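Local coordinates for protein member of s1p family of ribosomal proteins (Pyrococcus furiosus, PDB 5YH1) that probably acts as a manganese-dependent exonuclease of the RecJ-like DHH family, here represented by its DHH domain with a manganese ion bound, at residues H62-T66 with D67-A71; I218-L221 with P222-G226; E196-A199 with G200-A203; H262-F265 with Y266-F269. One frame throughout, in Å; residues are numbered along the deposited sequence.

Interaction 1 (H62-T66 with D67-A71). With MN (manganese (II) ion), chain F.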
# COMPACT_ATOMS: atom_id res chain seq x y z
N HIS A 62 -17.33 -6.22 5.60
CA HIS A 62 -17.39 -6.52 7.02
C HIS A 62 -16.17 -6.03 7.77
O HIS A 62 -15.06 -5.99 7.23
CB HIS A 62 -17.57 -8.03 7.25
CG HIS A 62 -16.40 -8.87 6.83
ND1 HIS A 62 -15.26 -8.99 7.60
CD2 HIS A 62 -16.20 -9.62 5.73
CE1 HIS A 62 -14.40 -9.78 6.99
NE2 HIS A 62 -14.95 -10.18 5.85
N HIS A 63 -16.37 -5.67 9.03
CA HIS A 63 -15.27 -5.31 9.90
C HIS A 63 -14.28 -6.48 10.02
O HIS A 63 -14.68 -7.64 9.99
CB HIS A 63 -15.80 -4.91 11.27
CG HIS A 63 -14.76 -4.32 12.16
ND1 HIS A 63 -14.34 -4.92 13.33
CD2 HIS A 63 -14.02 -3.19 12.04
CE1 HIS A 63 -13.40 -4.19 13.90
NE2 HIS A 63 -13.19 -3.13 13.14
N ALA A 64 -12.99 -6.15 10.13
CA ALA A 64 -11.92 -7.14 10.03
C ALA A 64 -11.51 -7.72 11.39
O ALA A 64 -10.33 -7.77 11.72
CB ALA A 64 -10.70 -6.52 9.35
N ASP A 65 -12.48 -8.17 12.18
CA ASP A 65 -12.18 -8.91 13.40
C ASP A 65 -12.97 -10.22 13.43
O ASP A 65 -13.69 -10.54 12.47
CB ASP A 65 -12.40 -8.05 14.65
CG ASP A 65 -13.85 -7.67 14.88
OD1 ASP A 65 -14.75 -8.03 14.09
OD2 ASP A 65 -14.08 -6.96 15.87
N THR A 66 -12.81 -10.98 14.50
CA THR A 66 -13.38 -12.31 14.57
C THR A 66 -14.89 -12.29 14.30
O THR A 66 -15.37 -13.05 13.47
CB THR A 66 -13.05 -13.01 15.91
OG1 THR A 66 -11.65 -13.33 15.93
CG2 THR A 66 -13.85 -14.29 16.08
N ASP A 67 -15.60 -11.41 14.99
CA ASP A 67 -17.07 -11.31 14.84
C ASP A 67 -17.44 -10.94 13.40
O ASP A 67 -18.31 -11.56 12.79
CB ASP A 67 -17.62 -10.28 15.83
CG ASP A 67 -19.14 -10.16 15.79
OD1 ASP A 67 -19.84 -11.19 15.79
OD2 ASP A 67 -19.63 -9.00 15.78
N GLY A 68 -16.74 -9.96 12.84
CA GLY A 68 -16.97 -9.53 11.46
C GLY A 68 -16.66 -10.57 10.40
O GLY A 68 -17.46 -10.79 9.49
N TYR A 69 -15.49 -11.22 10.51
CA TYR A 69 -15.13 -12.29 9.58
C TYR A 69 -16.15 -13.41 9.68
O TYR A 69 -16.64 -13.93 8.68
CB TYR A 69 -13.72 -12.84 9.85
CG TYR A 69 -12.63 -12.12 9.08
CD1 TYR A 69 -12.29 -12.49 7.79
CD2 TYR A 69 -11.94 -11.06 9.64
CE1 TYR A 69 -11.31 -11.82 7.08
CE2 TYR A 69 -10.95 -10.38 8.94
CZ TYR A 69 -10.64 -10.76 7.66
OH TYR A 69 -9.66 -10.10 6.96
N THR A 70 -16.47 -13.80 10.91
CA THR A 70 -17.42 -14.89 11.11
C THR A 70 -18.76 -14.57 10.45
O THR A 70 -19.33 -15.39 9.74
CB THR A 70 -17.59 -15.20 12.61
OG1 THR A 70 -16.31 -15.48 13.17
CG2 THR A 70 -18.48 -16.42 12.80
N ALA A 71 -19.24 -13.34 10.66
CA ALA A 71 -20.49 -12.88 10.07
C ALA A 71 -20.43 -12.89 8.55
O ALA A 71 -21.32 -13.41 7.88
CB ALA A 71 -20.82 -11.49 10.58
MN MN F . -18.88 -7.15 16.45
O HOH W 1 -16.79 -7.22 15.89
O HOH W 2 -18.10 -5.41 17.61

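Interaction 2 (I218-L221 with P222-G226)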
# COMPACT_ATOMS: atom_id res chain seq x y z
N ILE A 218 -23.04 -24.12 9.42
CA ILE A 218 -22.69 -22.83 10.05
C ILE A 218 -23.26 -22.58 11.45
O ILE A 218 -22.97 -21.55 12.04
CB ILE A 218 -23.11 -21.63 9.17
CG1 ILE A 218 -24.63 -21.47 9.11
CG2 ILE A 218 -22.54 -21.77 7.77
CD1 ILE A 218 -25.06 -20.21 8.40
N LYS A 219 -24.06 -23.50 11.99
CA LYS A 219 -24.78 -23.22 13.25
C LYS A 219 -23.87 -23.03 14.47
O LYS A 219 -24.31 -22.50 15.48
CB LYS A 219 -25.85 -24.28 13.54
CG LYS A 219 -25.34 -25.69 13.70
CD LYS A 219 -26.50 -26.66 13.69
CE LYS A 219 -26.01 -28.09 13.86
NZ LYS A 219 -27.17 -29.01 13.73
N HIS A 220 -22.61 -23.45 14.36
CA HIS A 220 -21.60 -23.19 15.40
C HIS A 220 -20.87 -21.83 15.29
O HIS A 220 -20.14 -21.44 16.21
CB HIS A 220 -20.55 -24.31 15.39
CG HIS A 220 -19.63 -24.26 14.21
ND1 HIS A 220 -20.03 -24.62 12.94
CD2 HIS A 220 -18.34 -23.89 14.11
CE1 HIS A 220 -19.02 -24.47 12.11
NE2 HIS A 220 -17.98 -24.03 12.79
N LEU A 221 -21.06 -21.12 14.17
CA LEU A 221 -20.36 -19.84 13.95
C LEU A 221 -20.69 -18.78 14.99
O LEU A 221 -19.79 -18.06 15.43
CB LEU A 221 -20.62 -19.31 12.54
CG LEU A 221 -20.07 -20.16 11.39
CD1 LEU A 221 -20.20 -19.43 10.07
CD2 LEU A 221 -18.62 -20.55 11.62
N PRO A 222 -21.96 -18.69 15.41
CA PRO A 222 -22.30 -17.71 16.45
C PRO A 222 -21.50 -17.85 17.76
O PRO A 222 -21.21 -16.85 18.41
CB PRO A 222 -23.79 -17.97 16.69
CG PRO A 222 -24.29 -18.50 15.39
CD PRO A 222 -23.16 -19.30 14.82
N ALA A 223 -21.14 -19.07 18.13
CA ALA A 223 -20.29 -19.30 19.29
C ALA A 223 -18.90 -18.70 19.11
O ALA A 223 -18.35 -18.13 20.05
CB ALA A 223 -20.19 -20.79 19.60
N ILE A 224 -18.34 -18.85 17.91
CA ILE A 224 -17.03 -18.25 17.60
C ILE A 224 -17.13 -16.72 17.64
O ILE A 224 -16.33 -16.05 18.30
CB ILE A 224 -16.51 -18.74 16.23
CG1 ILE A 224 -16.20 -20.24 16.29
CG2 ILE A 224 -15.22 -18.02 15.85
CD1 ILE A 224 -15.93 -20.90 14.96
N ALA A 225 -18.15 -16.17 16.98
CA ALA A 225 -18.34 -14.72 16.91
C ALA A 225 -18.51 -14.10 18.29
O ALA A 225 -17.86 -13.10 18.61
CB ALA A 225 -19.54 -14.40 16.04
N GLY A 226 -19.37 -14.72 19.11
CA GLY A 226 -19.60 -14.26 20.49
C GLY A 226 -18.37 -14.33 21.37
O GLY A 226 -18.17 -13.49 22.24
O HOH W 3 -23.32 -21.29 17.61

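Interaction 3 (E196-A199 with G200-A203)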
# COMPACT_ATOMS: atom_id res chain seq x y z
N GLU A 196 -24.69 -7.07 22.96
CA GLU A 196 -24.21 -8.43 23.17
C GLU A 196 -24.79 -9.45 22.19
O GLU A 196 -24.31 -10.57 22.13
CB GLU A 196 -24.43 -8.87 24.61
CG GLU A 196 -25.87 -8.74 25.11
CD GLU A 196 -26.10 -7.48 25.94
OE1 GLU A 196 -26.53 -7.63 27.10
OE2 GLU A 196 -25.84 -6.36 25.43
N LEU A 197 -25.81 -9.08 21.43
CA LEU A 197 -26.22 -9.88 20.28
C LEU A 197 -25.41 -9.41 19.07
O LEU A 197 -25.71 -8.38 18.45
CB LEU A 197 -27.73 -9.74 20.03
CG LEU A 197 -28.34 -10.66 18.98
CD1 LEU A 197 -28.23 -12.13 19.37
CD2 LEU A 197 -29.79 -10.27 18.76
N THR A 198 -24.37 -10.18 18.74
CA THR A 198 -23.30 -9.71 17.85
C THR A 198 -23.58 -9.98 16.38
O THR A 198 -24.49 -10.74 16.02
CB THR A 198 -21.95 -10.34 18.24
OG1 THR A 198 -21.91 -11.71 17.83
CG2 THR A 198 -21.74 -10.26 19.74
N ALA A 199 -22.76 -9.39 15.51
CA ALA A 199 -22.99 -9.46 14.06
C ALA A 199 -22.97 -10.89 13.55
O ALA A 199 -23.76 -11.24 12.68
CB ALA A 199 -21.97 -8.61 13.32
N GLY A 200 -22.07 -11.70 14.09
CA GLY A 200 -21.98 -13.11 13.68
C GLY A 200 -23.20 -13.93 14.07
O GLY A 200 -23.56 -14.88 13.39
N MSE A 201 -23.82 -13.56 15.19
CA MSE A 201 -25.08 -14.18 15.60
C MSE A 201 -26.14 -13.77 14.62
O MSE A 201 -26.77 -14.61 13.98
CB MSE A 201 -25.45 -13.77 17.03
CG MSE A 201 -24.53 -14.42 18.06
SE MSE A 201 -24.73 -13.62 19.85
CE MSE A 201 -22.85 -13.86 20.36
N LEU A 202 -26.33 -12.47 14.47
CA LEU A 202 -27.33 -11.94 13.53
C LEU A 202 -27.14 -12.48 12.11
O LEU A 202 -28.11 -12.90 11.47
CB LEU A 202 -27.23 -10.43 13.45
CG LEU A 202 -27.50 -9.68 14.74
CD1 LEU A 202 -27.06 -8.23 14.60
CD2 LEU A 202 -28.99 -9.78 15.09
N ALA A 203 -25.90 -12.47 11.64
CA ALA A 203 -25.60 -12.84 10.26
C ALA A 203 -25.82 -14.31 10.01
O ALA A 203 -26.23 -14.70 8.91
CB ALA A 203 -24.17 -12.45 9.91

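Interaction 4 (H262-F265 with Y266-F269)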
# COMPACT_ATOMS: atom_id res chain seq x y z
N HIS A 262 -5.11 -12.62 14.81
CA HIS A 262 -3.68 -12.59 14.52
C HIS A 262 -3.45 -12.69 13.01
O HIS A 262 -2.84 -11.80 12.42
CB HIS A 262 -2.97 -13.74 15.26
CG HIS A 262 -1.51 -13.85 14.96
ND1 HIS A 262 -1.02 -14.59 13.90
CD2 HIS A 262 -0.43 -13.34 15.60
CE1 HIS A 262 0.30 -14.52 13.90
NE2 HIS A 262 0.68 -13.77 14.91
N GLU A 263 -3.96 -13.74 12.39
CA GLU A 263 -3.81 -13.90 10.94
C GLU A 263 -4.36 -12.70 10.16
O GLU A 263 -3.73 -12.24 9.20
CB GLU A 263 -4.44 -15.21 10.45
CG GLU A 263 -3.84 -16.48 11.05
CD GLU A 263 -2.33 -16.59 10.88
OE1 GLU A 263 -1.59 -16.18 11.81
OE2 GLU A 263 -1.88 -17.08 9.83
N ALA A 264 -5.52 -12.18 10.56
CA ALA A 264 -6.13 -11.06 9.83
C ALA A 264 -5.31 -9.77 9.93
O ALA A 264 -5.36 -8.93 9.03
CB ALA A 264 -7.56 -10.80 10.31
N PHE A 265 -4.58 -9.61 11.02
CA PHE A 265 -3.63 -8.51 11.16
C PHE A 265 -2.59 -8.56 10.03
O PHE A 265 -2.24 -7.52 9.47
CB PHE A 265 -2.94 -8.57 12.53
CG PHE A 265 -1.87 -7.53 12.72
CD1 PHE A 265 -2.19 -6.28 13.24
CD2 PHE A 265 -0.55 -7.80 12.40
CE1 PHE A 265 -1.20 -5.31 13.41
CE2 PHE A 265 0.44 -6.83 12.56
CZ PHE A 265 0.11 -5.59 13.07
N TYR A 266 -2.11 -9.75 9.70
CA TYR A 266 -1.06 -9.90 8.70
C TYR A 266 -1.56 -9.93 7.26
O TYR A 266 -0.85 -9.46 6.37
CB TYR A 266 -0.19 -11.12 9.00
CG TYR A 266 0.68 -10.94 10.23
CD1 TYR A 266 1.87 -10.21 10.16
CD2 TYR A 266 0.31 -11.48 11.45
CE1 TYR A 266 2.67 -10.04 11.29
CE2 TYR A 266 1.10 -11.32 12.57
CZ TYR A 266 2.28 -10.61 12.49
OH TYR A 266 3.04 -10.47 13.63
N TRP A 267 -2.75 -10.47 7.00
CA TRP A 267 -3.23 -10.46 5.62
C TRP A 267 -3.98 -9.16 5.25
O TRP A 267 -4.31 -8.97 4.10
CB TRP A 267 -4.02 -11.73 5.27
CG TRP A 267 -5.38 -11.93 5.86
CD1 TRP A 267 -6.40 -11.03 5.89
CD2 TRP A 267 -5.90 -13.14 6.42
NE1 TRP A 267 -7.51 -11.59 6.49
CE2 TRP A 267 -7.24 -12.88 6.82
CE3 TRP A 267 -5.38 -14.42 6.64
CZ2 TRP A 267 -8.04 -13.85 7.44
CZ3 TRP A 267 -6.18 -15.38 7.25
CH2 TRP A 267 -7.50 -15.09 7.65
N LYS A 268 -4.25 -8.31 6.25
CA LYS A 268 -4.67 -6.91 6.04
C LYS A 268 -5.93 -6.73 5.17
O LYS A 268 -7.04 -7.05 5.60
CB LYS A 268 -3.49 -6.10 5.47
CG LYS A 268 -2.42 -5.73 6.49
CD LYS A 268 -1.19 -5.12 5.83
CE LYS A 268 -1.45 -3.75 5.19
NZ LYS A 268 -1.20 -2.60 6.11
N PHE A 269 -5.77 -6.24 3.94
CA PHE A 269 -6.91 -5.92 3.07
C PHE A 269 -7.40 -7.15 2.31
O PHE A 269 -8.49 -7.14 1.74
CB PHE A 269 -6.54 -4.81 2.08
CG PHE A 269 -5.97 -3.58 2.74
CD1 PHE A 269 -6.76 -2.78 3.56
CD2 PHE A 269 -4.64 -3.20 2.51
CE1 PHE A 269 -6.24 -1.64 4.16
CE2 PHE A 269 -4.11 -2.06 3.11
CZ PHE A 269 -4.91 -1.28 3.94
O HOH W 4 -8.11 -8.17 7.77

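Interaction 1 (H62-T66 with D67-A71)
His62 points the edge of its imidazole at the face of Tyr69: His62 CE1 sits over the middle of the phenol ring, 3.5 Å from Tyr69 CD1, with the planes turned 67° apart, a T-shaped pair. His62 ND1 donates to His63 O at 2.8 Å; that oxygen lies in the imidazole plane, while ND1 sits above the carbonyl's own plane. Gly68 O covers one imidazole face, and Tyr69 OH is bonded to Trp267. With an alanine at His62 the phenol face would lose its edge-on partner, and the Tyr69 ring would probably be freer to shift. Asp65 is the N-cap where strand 58-63 turns into helix 66-86 at the metal site of the DHH domain: Asp65 OD1 takes the Gly68 N-H at 3.0 Å. At the next residue, Thr66 O is gripped from opposite faces by Thr70 N and Thr70 OG1, one turn ahead. Asp67 has CG anti to the backbone N (chi1 -178°), which swings OD2 out to manganese at 2.1 Å, alongside Asp137, His163 and Asp229; its OD1 accepts from Gly200 N and Thr198 OG1. Asp65 OD2 accepts from a manganese-bound water, so Asp65, itself second shell, probably helps position a first-shell water.

Interaction 2 (I218-L221 with P222-G226)
Leu221 O takes the amide of Ala225 in the first full turn of helix 221-229, a nearly straight bond of 2.9 Å (170° at the hydrogen) from Ala225 N. A weaker bond, 3.2 Å and bent to 129°, runs from Ala223 N to His220 O. The same amide is also met by a water, which in turn donates to Lys219 O at 2.6 Å and so links the turn to the helix start. Before the proline, residues Ile218 to Leu221 form a type I beta turn, closed by Leu221 N on Ile218 O. Pro222 has no N-H to give, and its CD sits 3.4 Å from Leu221 CB, a closeness that comes with the Leu-Pro linkage. Farther out, His220 and Ile224 run side by side in the same direction, with the imidazole CD2 of His220 3.9 Å from Ile224 CD1. Leu221 CD2 lies over one face of that imidazole, offset toward its rim, and comes within 4.3 Å of Ile224 CD1. His220 has CG between its backbone N and carbonyl carbon (chi1 73°), turning the ring alongside Ile224; its NE2 is bonded to Leu280 O. Leu221 and Ala225 also pack on helix 66-86, while Pro222 meets Tyr239. The whole is a tight turn running into a helix with proline in its first turn, the helix that carries the manganese ligand Asp229 at its far end.

Interaction 3 (E196-A199 with G200-A203)
Leu197 reaches forward onto the first turn of the helix with both branches: CD1 rests against the selenium of Met201 at 3.8 Å, and CD2 meets Leu202 CD2 at the same separation. With CG opposite the backbone N across the CA-CB bond (chi1 -172°), CG lies beside the carbonyl carbon, which sends CD1 to Met201 and CD2 to Leu202. Met201, a selenomethionine in this crystal, runs back along the chain: SE passes 3.6 Å from Thr198 N, and the chain then bends at chi3 to put CE 3.5 Å from Thr198 OG1. Leu202 closes the other flank, its CG lying 3.4 Å from Thr198 O. Shortened to an alanine, Leu202 would no longer meet Leu197 CD2, and that branch would probably be freer to turn.

Behind these side chains stands the backbone of the helix start. Thr198 is the N-cap residue; its O receives a straight bond from Leu202 N at 3.0 Å and a weak, bent one from Met201 N. Ala203 N follows with a 2.7 Å bond to Ala199 O. The Thr198 hydroxyl and Gly200 N both bond to Asp67 OD1, and Ala199 N bonds to Asp67 OD2, so the opening of this helix holds the carboxylate that binds manganese.

Leu197 and Leu202 lean on helix 32-53, Met201 packs against Phe236 and Tyr239 of helix 234-245, and Ala199 and Ala203 sit against Ala71 of helix 66-86; the stretch itself follows strand 183-185 and opens helix 199-210.

Interaction 4 (H262-F265 with Y266-F269)
His262, Phe265 and Tyr266 make an aromatic cluster near the C-terminal end of helix 250-267. Phe265 turns its edge to the face of Tyr266, CD2 standing over the centre of the phenol with the planes at 81°, a T-shaped pair. Tyr266 in turn brings CE2 over one face of the His262 imidazole, 3.4 Å from His262 NE2, at an oblique tilt. The imidazole is fixed by ND1, which gives an in-plane hydrogen bond of 2.7 Å to Glu263 OE1; Glu263 OE2 makes a salt bridge to Arg150 of the second subunit, while Lys303 bonds both His262 NE2 and Tyr266 OH. On another side of the helix Trp267 lies flat over the chain, CG set between its backbone N and carbonyl carbon (chi1 72°). Ala264 CA lies 3.7 Å from the centroid of the five-membered ring of Trp267, a CH-pi contact, and Glu263 CB meets Trp267 CZ3 at 3.6 Å.

The looser side begins at Lys268, an exposed residue with positive phi that leaves the helix and packs on Glu110 of the second subunit. Its N bonds to Ala264 O. A water spans the helix end, donating to Ala264 O and, at 2.7 Å, to Lys268 O.

How the interactions relate
Along the chain the four contacts come in the order interaction 1, interaction 3, interaction 2 and interaction 4, in series, none enclosing or crossing another. Each joins neighbouring residues: interaction 1 turns strand 58-63 of the parallel sheet into helix 66-86, interactions 3 and 2 open helices 199-210 and 221-229, and interaction 4 closes helix 250-267. Interactions 2 and 3 both touch interaction 1 at Asp67, where Ala225 CB packs 3.2 Å from Asp67 OD1; they also meet directly, Gly226 CA on Met201 CE. Interaction 4 touches interaction 1 alone, through Tyr69 OH and Trp267 NE1 at 2.7 Å; its nearest atoms stay about 12 Å from interaction 2 and 15 Å from interaction 3.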